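Local coordinates for protein myosin-I heavy chain (Dictyostelium discoideum, PDB 5EJY) that is a class VII unconventional myosin, an actin-based motor with ATPase activity involved in phagocytosis and adhesion, represented here by a tail MyTH4-FERM module, at residues Q458-I470 / Q478-K492. Numbering follows the deposited sequence.
Sequences QNLKSDDKSVSII and QAFTGDVQKLVSLIK
Val-467 and Ala-479 face each other as an antiparallel hydrogen-bonded pair, Val-467 N to Ala-479 O at 3.0 Å and Ala-479 N back to Val-467 O, and Thr-481 N reaching Lys-465 O extends the ladder. On the sheet face of Ser-466 and Gln-478, the extended glutamine side chain, CG anti to the backbone N (chi1 -179°), stands out from the sheet and brings NE2 to Ser-466 OG: it donates at 2.9 Å, nearly straight at 165° and almost in the amide plane. That hydroxyl in turn donates to Asp-463 OD1 at 2.7 Å. Lys-465 N grips the same oxygen from the opposite face of the carboxylate, forming an Asx turn just before strand 466-470. Phe-480 CD1 lies 3.6 Å from Ser-466 CB. Strands 466-470 and 476-480 form a hairpin of the PH-like last FERM lobe, whose C-terminal helix packs on the Val-467 face. There Val-467 CG2 packs against Val-484 CG1, Leu-487 CD2 and Val-488 CG2, the last at 3.6 Å. Ile-491 CD1 meets Ile-469 CG1 at 4.1 Å, and Leu-429 and Leu-431 of strand 426-432 continue this core. Farther along the helix, Lys-492 bends at its end and brings NZ to 3.7 Å from Leu-460 CD2.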
ATOM      1  N   GLN A 458     -10.557  -0.118  23.672  1.00 50.67           N
ATOM      2  CA  GLN A 458     -10.096  -1.377  23.098  1.00 57.43           C
ATOM      3  C   GLN A 458     -11.225  -2.145  22.412  1.00 53.83           C
ATOM      4  O   GLN A 458     -11.030  -3.270  21.952  1.00 57.44           O
ATOM      5  CB  GLN A 458      -9.421  -2.244  24.166  1.00 61.44           C
ATOM      6  CG  GLN A 458      -8.062  -1.718  24.623  1.00 54.54           C
ATOM      7  N   ASN A 459     -12.400  -1.531  22.331  1.00 51.88           N
ATOM      8  CA  ASN A 459     -13.551  -2.181  21.710  1.00 47.04           C
ATOM      9  C   ASN A 459     -14.415  -1.252  20.861  1.00 44.95           C
ATOM     10  O   ASN A 459     -15.646  -1.328  20.894  1.00 40.31           O
ATOM     11  CB  ASN A 459     -14.409  -2.872  22.767  1.00 55.42           C
ATOM     12  CG  ASN A 459     -13.989  -4.303  23.010  1.00 62.20           C
ATOM     13  OD1 ASN A 459     -12.955  -4.564  23.624  1.00 64.79           O
ATOM     14  ND2 ASN A 459     -14.796  -5.243  22.531  1.00 67.69           N
ATOM     15  N   LEU A 460     -13.771  -0.371  20.105  1.00 40.50           N
ATOM     16  CA  LEU A 460     -14.487   0.441  19.137  1.00 38.05           C
ATOM     17  C   LEU A 460     -15.225  -0.490  18.170  1.00 34.92           C
ATOM     18  O   LEU A 460     -14.609  -1.338  17.522  1.00 37.56           O
ATOM     19  CB  LEU A 460     -13.505   1.329  18.367  1.00 32.87           C
ATOM     20  CG  LEU A 460     -14.104   2.152  17.223  1.00 34.17           C
ATOM     21  CD1 LEU A 460     -15.090   3.185  17.774  1.00 32.86           C
ATOM     22  CD2 LEU A 460     -13.005   2.830  16.389  1.00 24.93           C
ATOM     23  N   LYS A 461     -16.538  -0.321  18.066  1.00 31.21           N
ATOM     24  CA  LYS A 461     -17.371  -1.179  17.229  1.00 32.64           C
ATOM     25  C   LYS A 461     -17.382  -0.713  15.774  1.00 30.28           C
ATOM     26  O   LYS A 461     -17.689   0.437  15.486  1.00 27.12           O
ATOM     27  CB  LYS A 461     -18.799  -1.209  17.780  1.00 36.39           C
ATOM     28  CG  LYS A 461     -19.769  -2.099  17.022  1.00 33.19           C
ATOM     29  CD  LYS A 461     -21.147  -2.057  17.706  1.00 37.10           C
ATOM     30  CE  LYS A 461     -22.149  -2.971  17.025  1.00 41.39           C
ATOM     31  NZ  LYS A 461     -23.427  -3.023  17.798  1.00 44.78           N
ATOM     32  N   SER A 462     -17.028  -1.611  14.861  1.00 31.84           N
ATOM     33  CA  SER A 462     -17.094  -1.320  13.432  1.00 29.05           C
ATOM     34  C   SER A 462     -17.402  -2.598  12.665  1.00 33.29           C
ATOM     35  O   SER A 462     -17.274  -3.693  13.205  1.00 30.56           O
ATOM     36  CB  SER A 462     -15.778  -0.719  12.927  1.00 30.29           C
ATOM     37  OG  SER A 462     -14.697  -1.644  13.054  1.00 31.03           O
ATOM     38  N   ASP A 463     -17.825  -2.455  11.413  1.00 31.17           N
ATOM     39  CA  ASP A 463     -17.995  -3.613  10.546  1.00 32.13           C
ATOM     40  C   ASP A 463     -17.454  -3.298   9.156  1.00 36.07           C
ATOM     41  O   ASP A 463     -16.608  -2.417   9.011  1.00 30.55           O
ATOM     42  CB  ASP A 463     -19.452  -4.119  10.522  1.00 31.84           C
ATOM     43  CG  ASP A 463     -20.449  -3.058  10.102  1.00 30.00           C
ATOM     44  OD1 ASP A 463     -20.078  -2.090   9.412  1.00 30.52           O
ATOM     45  OD2 ASP A 463     -21.637  -3.209  10.448  1.00 33.86           O
ATOM     46  N   ASP A 464     -17.925  -4.015   8.140  1.00 29.41           N
ATOM     47  CA  ASP A 464     -17.411  -3.820   6.786  1.00 32.61           C
ATOM     48  C   ASP A 464     -17.779  -2.461   6.218  1.00 31.46           C
ATOM     49  O   ASP A 464     -17.098  -1.947   5.325  1.00 32.62           O
ATOM     50  CB  ASP A 464     -17.947  -4.911   5.857  1.00 42.57           C
ATOM     51  CG  ASP A 464     -17.395  -6.276   6.197  1.00 42.60           C
ATOM     52  OD1 ASP A 464     -16.244  -6.327   6.679  1.00 41.88           O
ATOM     53  OD2 ASP A 464     -18.106  -7.288   5.996  1.00 40.21           O
ATOM     54  N   LYS A 465     -18.860  -1.881   6.734  1.00 28.36           N
ATOM     55  CA  LYS A 465     -19.438  -0.690   6.122  1.00 30.06           C
ATOM     56  C   LYS A 465     -19.650   0.498   7.057  1.00 26.58           C
ATOM     57  O   LYS A 465     -20.081   1.557   6.619  1.00 24.42           O
ATOM     58  CB  LYS A 465     -20.773  -1.047   5.464  1.00 32.15           C
ATOM     59  CG  LYS A 465     -20.629  -1.975   4.263  1.00 36.52           C
ATOM     60  CD  LYS A 465     -21.974  -2.277   3.628  1.00 36.27           C
ATOM     61  CE  LYS A 465     -22.592  -1.031   3.019  1.00 42.39           C
ATOM     62  NZ  LYS A 465     -23.929  -1.310   2.425  1.00 40.75           N
ATOM     63  N   SER A 466     -19.356   0.336   8.341  1.00 28.31           N
ATOM     64  CA  SER A 466     -19.678   1.400   9.283  1.00 29.13           C
ATOM     65  C   SER A 466     -18.770   1.402  10.495  1.00 28.38           C
ATOM     66  O   SER A 466     -18.067   0.427  10.765  1.00 26.76           O
ATOM     67  CB  SER A 466     -21.127   1.243   9.761  1.00 24.34           C
ATOM     68  OG  SER A 466     -21.243   0.095  10.592  1.00 27.64           O
ATOM     69  N   VAL A 467     -18.793   2.512  11.221  1.00 26.11           N
ATOM     70  CA  VAL A 467     -18.179   2.588  12.538  1.00 23.60           C
ATOM     71  C   VAL A 467     -19.247   3.137  13.479  1.00 24.17           C
ATOM     72  O   VAL A 467     -19.934   4.101  13.156  1.00 25.95           O
ATOM     73  CB  VAL A 467     -16.954   3.519  12.564  1.00 23.58           C
ATOM     74  CG1 VAL A 467     -16.335   3.554  13.966  1.00 24.48           C
ATOM     75  CG2 VAL A 467     -15.903   3.059  11.532  1.00 21.83           C
ATOM     76  N   SER A 468     -19.367   2.519  14.641  1.00 23.20           N
ATOM     77  CA  SER A 468     -20.348   2.934  15.633  1.00 27.34           C
ATOM     78  C   SER A 468     -19.706   3.824  16.689  1.00 24.63           C
ATOM     79  O   SER A 468     -18.844   3.394  17.456  1.00 29.89           O
ATOM     80  CB  SER A 468     -20.997   1.702  16.255  1.00 26.52           C
ATOM     81  OG  SER A 468     -21.850   1.103  15.295  1.00 28.23           O
ATOM     82  N   ILE A 469     -20.118   5.080  16.694  1.00 23.89           N
ATOM     83  CA  ILE A 469     -19.498   6.083  17.538  1.00 27.65           C
ATOM     84  C   ILE A 469     -20.468   6.457  18.651  1.00 30.16           C
ATOM     85  O   ILE A 469     -21.653   6.650  18.400  1.00 25.70           O
ATOM     86  CB  ILE A 469     -19.156   7.319  16.706  1.00 28.34           C
ATOM     87  CG1 ILE A 469     -18.047   6.971  15.696  1.00 31.69           C
ATOM     88  CG2 ILE A 469     -18.739   8.472  17.589  1.00 35.63           C
ATOM     89  CD1 ILE A 469     -18.278   7.608  14.346  1.00 33.00           C
ATOM     90  N   ILE A 470     -19.964   6.546  19.875  1.00 29.28           N
ATOM     91  CA  ILE A 470     -20.838   6.800  21.020  1.00 31.76           C
ATOM     92  C   ILE A 470     -20.975   8.290  21.273  1.00 34.40           C
ATOM     93  O   ILE A 470     -19.973   9.017  21.385  1.00 33.86           O
ATOM     94  CB  ILE A 470     -20.321   6.116  22.287  1.00 31.95           C
ATOM     95  CG1 ILE A 470     -20.088   4.628  22.037  1.00 37.72           C
ATOM     96  CG2 ILE A 470     -21.301   6.318  23.455  1.00 30.67           C
ATOM     97  CD1 ILE A 470     -21.348   3.853  21.795  1.00 35.05           C
ATOM     98  N   GLN A 478     -24.342   5.118  14.042  1.00 26.73           N
ATOM     99  CA  GLN A 478     -23.709   4.133  13.176  1.00 25.48           C
ATOM    100  C   GLN A 478     -23.424   4.826  11.866  1.00 25.27           C
ATOM    101  O   GLN A 478     -24.311   4.980  11.011  1.00 23.59           O
ATOM    102  CB  GLN A 478     -24.570   2.882  12.965  1.00 25.60           C
ATOM    103  CG  GLN A 478     -23.871   1.845  12.081  1.00 24.12           C
ATOM    104  CD  GLN A 478     -24.656   0.567  11.918  1.00 29.66           C
ATOM    105  OE1 GLN A 478     -25.856   0.531  12.167  1.00 26.69           O
ATOM    106  NE2 GLN A 478     -23.976  -0.496  11.497  1.00 27.14           N
ATOM    107  N   ALA A 479     -22.187   5.300  11.745  1.00 25.45           N
ATOM    108  CA  ALA A 479     -21.759   6.056  10.578  1.00 23.67           C
ATOM    109  C   ALA A 479     -21.298   5.123   9.467  1.00 27.60           C
ATOM    110  O   ALA A 479     -20.256   4.483   9.581  1.00 23.26           O
ATOM    111  CB  ALA A 479     -20.617   7.023  10.952  1.00 24.39           C
ATOM    112  N   PHE A 480     -22.080   5.059   8.393  1.00 25.10           N
ATOM    113  CA  PHE A 480     -21.709   4.295   7.213  1.00 24.41           C
ATOM    114  C   PHE A 480     -20.752   5.096   6.355  1.00 23.53           C
ATOM    115  O   PHE A 480     -20.937   6.289   6.148  1.00 25.39           O
ATOM    116  CB  PHE A 480     -22.943   3.906   6.400  1.00 26.02           C
ATOM    117  CG  PHE A 480     -23.838   2.942   7.121  1.00 26.30           C
ATOM    118  CD1 PHE A 480     -23.552   1.584   7.125  1.00 27.35           C
ATOM    119  CD2 PHE A 480     -24.922   3.399   7.843  1.00 25.12           C
ATOM    120  CE1 PHE A 480     -24.356   0.691   7.802  1.00 30.15           C
ATOM    121  CE2 PHE A 480     -25.746   2.501   8.527  1.00 28.20           C
ATOM    122  CZ  PHE A 480     -25.460   1.150   8.503  1.00 26.29           C
ATOM    123  N   THR A 481     -19.726   4.427   5.849  1.00 25.78           N
ATOM    124  CA  THR A 481     -18.723   5.112   5.053  1.00 25.02           C
ATOM    125  C   THR A 481     -18.024   4.090   4.177  1.00 26.05           C
ATOM    126  O   THR A 481     -17.918   2.920   4.547  1.00 26.15           O
ATOM    127  CB  THR A 481     -17.713   5.853   5.955  1.00 26.67           C
ATOM    128  OG1 THR A 481     -16.834   6.641   5.143  1.00 30.21           O
ATOM    129  CG2 THR A 481     -16.896   4.860   6.800  1.00 26.33           C
ATOM    130  N   GLY A 482     -17.571   4.521   3.008  1.00 23.55           N
ATOM    131  CA  GLY A 482     -16.899   3.609   2.101  1.00 29.94           C
ATOM    132  C   GLY A 482     -15.526   3.173   2.592  1.00 30.12           C
ATOM    133  O   GLY A 482     -15.066   2.081   2.274  1.00 35.87           O
ATOM    134  N   ASP A 483     -14.859   4.031   3.357  1.00 28.88           N
ATOM    135  CA  ASP A 483     -13.494   3.736   3.809  1.00 31.20           C
ATOM    136  C   ASP A 483     -13.463   3.547   5.319  1.00 25.07           C
ATOM    137  O   ASP A 483     -12.925   4.383   6.043  1.00 27.04           O
ATOM    138  CB  ASP A 483     -12.549   4.865   3.410  1.00 26.72           C
ATOM    139  CG  ASP A 483     -11.058   4.466   3.498  1.00 32.67           C
ATOM    140  OD1 ASP A 483     -10.694   3.485   4.159  1.00 31.52           O
ATOM    141  OD2 ASP A 483     -10.241   5.167   2.907  1.00 35.94           O
ATOM    142  N   VAL A 484     -14.029   2.440   5.781  1.00 26.21           N
ATOM    143  CA  VAL A 484     -14.134   2.166   7.219  1.00 28.00           C
ATOM    144  C   VAL A 484     -12.770   2.178   7.907  1.00 28.58           C
ATOM    145  O   VAL A 484     -12.622   2.724   8.998  1.00 24.24           O
ATOM    146  CB  VAL A 484     -14.846   0.828   7.488  1.00 29.58           C
ATOM    147  CG1 VAL A 484     -14.875   0.508   8.990  1.00 29.42           C
ATOM    148  CG2 VAL A 484     -16.266   0.875   6.934  1.00 32.93           C
ATOM    149  N   GLN A 485     -11.762   1.589   7.269  1.00 25.07           N
ATOM    150  CA  GLN A 485     -10.450   1.530   7.900  1.00 23.32           C
ATOM    151  C   GLN A 485      -9.889   2.925   8.184  1.00 23.34           C
ATOM    152  O   GLN A 485      -9.249   3.137   9.211  1.00 23.90           O
ATOM    153  CB  GLN A 485      -9.469   0.701   7.058  1.00 25.04           C
ATOM    154  CG  GLN A 485      -8.086   0.568   7.682  1.00 31.49           C
ATOM    155  CD  GLN A 485      -7.156  -0.290   6.843  1.00 32.59           C
ATOM    156  OE1 GLN A 485      -7.271  -1.512   6.838  1.00 43.12           O
ATOM    157  NE2 GLN A 485      -6.246   0.348   6.113  1.00 30.79           N
ATOM    158  N   LYS A 486     -10.123   3.872   7.278  1.00 22.75           N
ATOM    159  CA  LYS A 486      -9.682   5.245   7.484  0.74 24.64           C
ATOM    160  C   LYS A 486     -10.324   5.828   8.739  1.00 23.82           C
ATOM    161  O   LYS A 486      -9.644   6.410   9.584  1.00 24.76           O
ATOM    162  CB  LYS A 486     -10.017   6.125   6.273  0.74 25.34           C
ATOM    163  CG  LYS A 486      -9.502   7.553   6.395  0.74 25.52           C
ATOM    164  CD  LYS A 486      -9.902   8.428   5.207  1.00 31.35           C
ATOM    165  CE  LYS A 486      -9.369   9.866   5.371  1.00 36.74           C
ATOM    166  NZ  LYS A 486      -9.751  10.814   4.264  1.00 35.64           N
ATOM    167  N   LEU A 487     -11.639   5.662   8.858  1.00 24.48           N
ATOM    168  CA  LEU A 487     -12.354   6.219  10.008  1.00 20.80           C
ATOM    169  C   LEU A 487     -11.877   5.584  11.322  1.00 21.38           C
ATOM    170  O   LEU A 487     -11.573   6.291  12.277  1.00 23.59           O
ATOM    171  CB  LEU A 487     -13.864   6.045   9.830  1.00 19.73           C
ATOM    172  CG  LEU A 487     -14.726   6.652  10.943  1.00 22.05           C
ATOM    173  CD1 LEU A 487     -14.314   8.098  11.197  1.00 22.46           C
ATOM    174  CD2 LEU A 487     -16.188   6.568  10.547  1.00 23.80           C
ATOM    175  N   VAL A 488     -11.808   4.256  11.369  1.00 22.77           N
ATOM    176  CA  VAL A 488     -11.318   3.556  12.558  1.00 21.86           C
ATOM    177  C   VAL A 488      -9.903   4.002  12.937  1.00 26.13           C
ATOM    178  O   VAL A 488      -9.627   4.313  14.102  1.00 22.88           O
ATOM    179  CB  VAL A 488     -11.329   2.017  12.366  1.00 25.99           C
ATOM    180  CG1 VAL A 488     -10.564   1.312  13.508  1.00 27.32           C
ATOM    181  CG2 VAL A 488     -12.766   1.491  12.267  1.00 26.42           C
ATOM    182  N   SER A 489      -8.994   4.030  11.963  1.00 22.62           N
ATOM    183  CA  SER A 489      -7.611   4.384  12.275  1.00 24.63           C
ATOM    184  C   SER A 489      -7.471   5.847  12.687  1.00 21.26           C
ATOM    185  O   SER A 489      -6.638   6.178  13.521  1.00 23.35           O
ATOM    186  CB  SER A 489      -6.651   4.035  11.113  1.00 25.27           C
ATOM    187  OG  SER A 489      -6.925   4.830   9.977  1.00 26.51           O
ATOM    188  N   LEU A 490      -8.288   6.727  12.119  1.00 19.31           N
ATOM    189  CA  LEU A 490      -8.251   8.128  12.534  1.00 23.02           C
ATOM    190  C   LEU A 490      -8.657   8.236  13.999  1.00 24.64           C
ATOM    191  O   LEU A 490      -8.025   8.938  14.782  1.00 25.86           O
ATOM    192  CB  LEU A 490      -9.198   8.975  11.687  1.00 24.17           C
ATOM    193  CG  LEU A 490      -8.754   9.290  10.261  1.00 23.29           C
ATOM    194  CD1 LEU A 490      -9.882   9.997   9.501  1.00 22.84           C
ATOM    195  CD2 LEU A 490      -7.483  10.147  10.291  1.00 23.19           C
ATOM    196  N   ILE A 491      -9.719   7.535  14.378  1.00 22.49           N
ATOM    197  CA  ILE A 491     -10.161   7.605  15.764  1.00 24.11           C
ATOM    198  C   ILE A 491      -9.056   7.095  16.686  1.00 28.96           C
ATOM    199  O   ILE A 491      -8.706   7.746  17.676  1.00 24.05           O
ATOM    200  CB  ILE A 491     -11.465   6.837  15.990  1.00 26.03           C
ATOM    201  CG1 ILE A 491     -12.591   7.517  15.202  1.00 23.63           C
ATOM    202  CG2 ILE A 491     -11.796   6.793  17.496  1.00 27.25           C
ATOM    203  CD1 ILE A 491     -13.946   6.787  15.249  1.00 27.63           C
ATOM    204  N   LYS A 492      -8.481   5.945  16.338  1.00 24.38           N
ATOM    205  CA  LYS A 492      -7.410   5.378  17.149  1.00 27.46           C
ATOM    206  C   LYS A 492      -6.154   6.258  17.206  1.00 28.27           C
ATOM    207  O   LYS A 492      -5.546   6.405  18.269  1.00 26.94           O
ATOM    208  CB  LYS A 492      -7.064   3.968  16.660  1.00 30.24           C
ATOM    209  CG  LYS A 492      -8.218   2.979  16.859  1.00 37.85           C
ATOM    210  CD  LYS A 492      -7.826   1.571  16.454  1.00 38.76           C
ATOM    211  CE  LYS A 492      -8.684   0.532  17.164  1.00 44.41           C
ATOM    212  NZ  LYS A 492     -10.099   0.587  16.738  1.00 51.43           N
TER
HETATM  213  O   HOH W   1     -11.018  -1.025  19.425  1.00 50.87           O
HETATM  214  O   HOH W   2     -17.161   0.185   3.382  1.00 41.32           O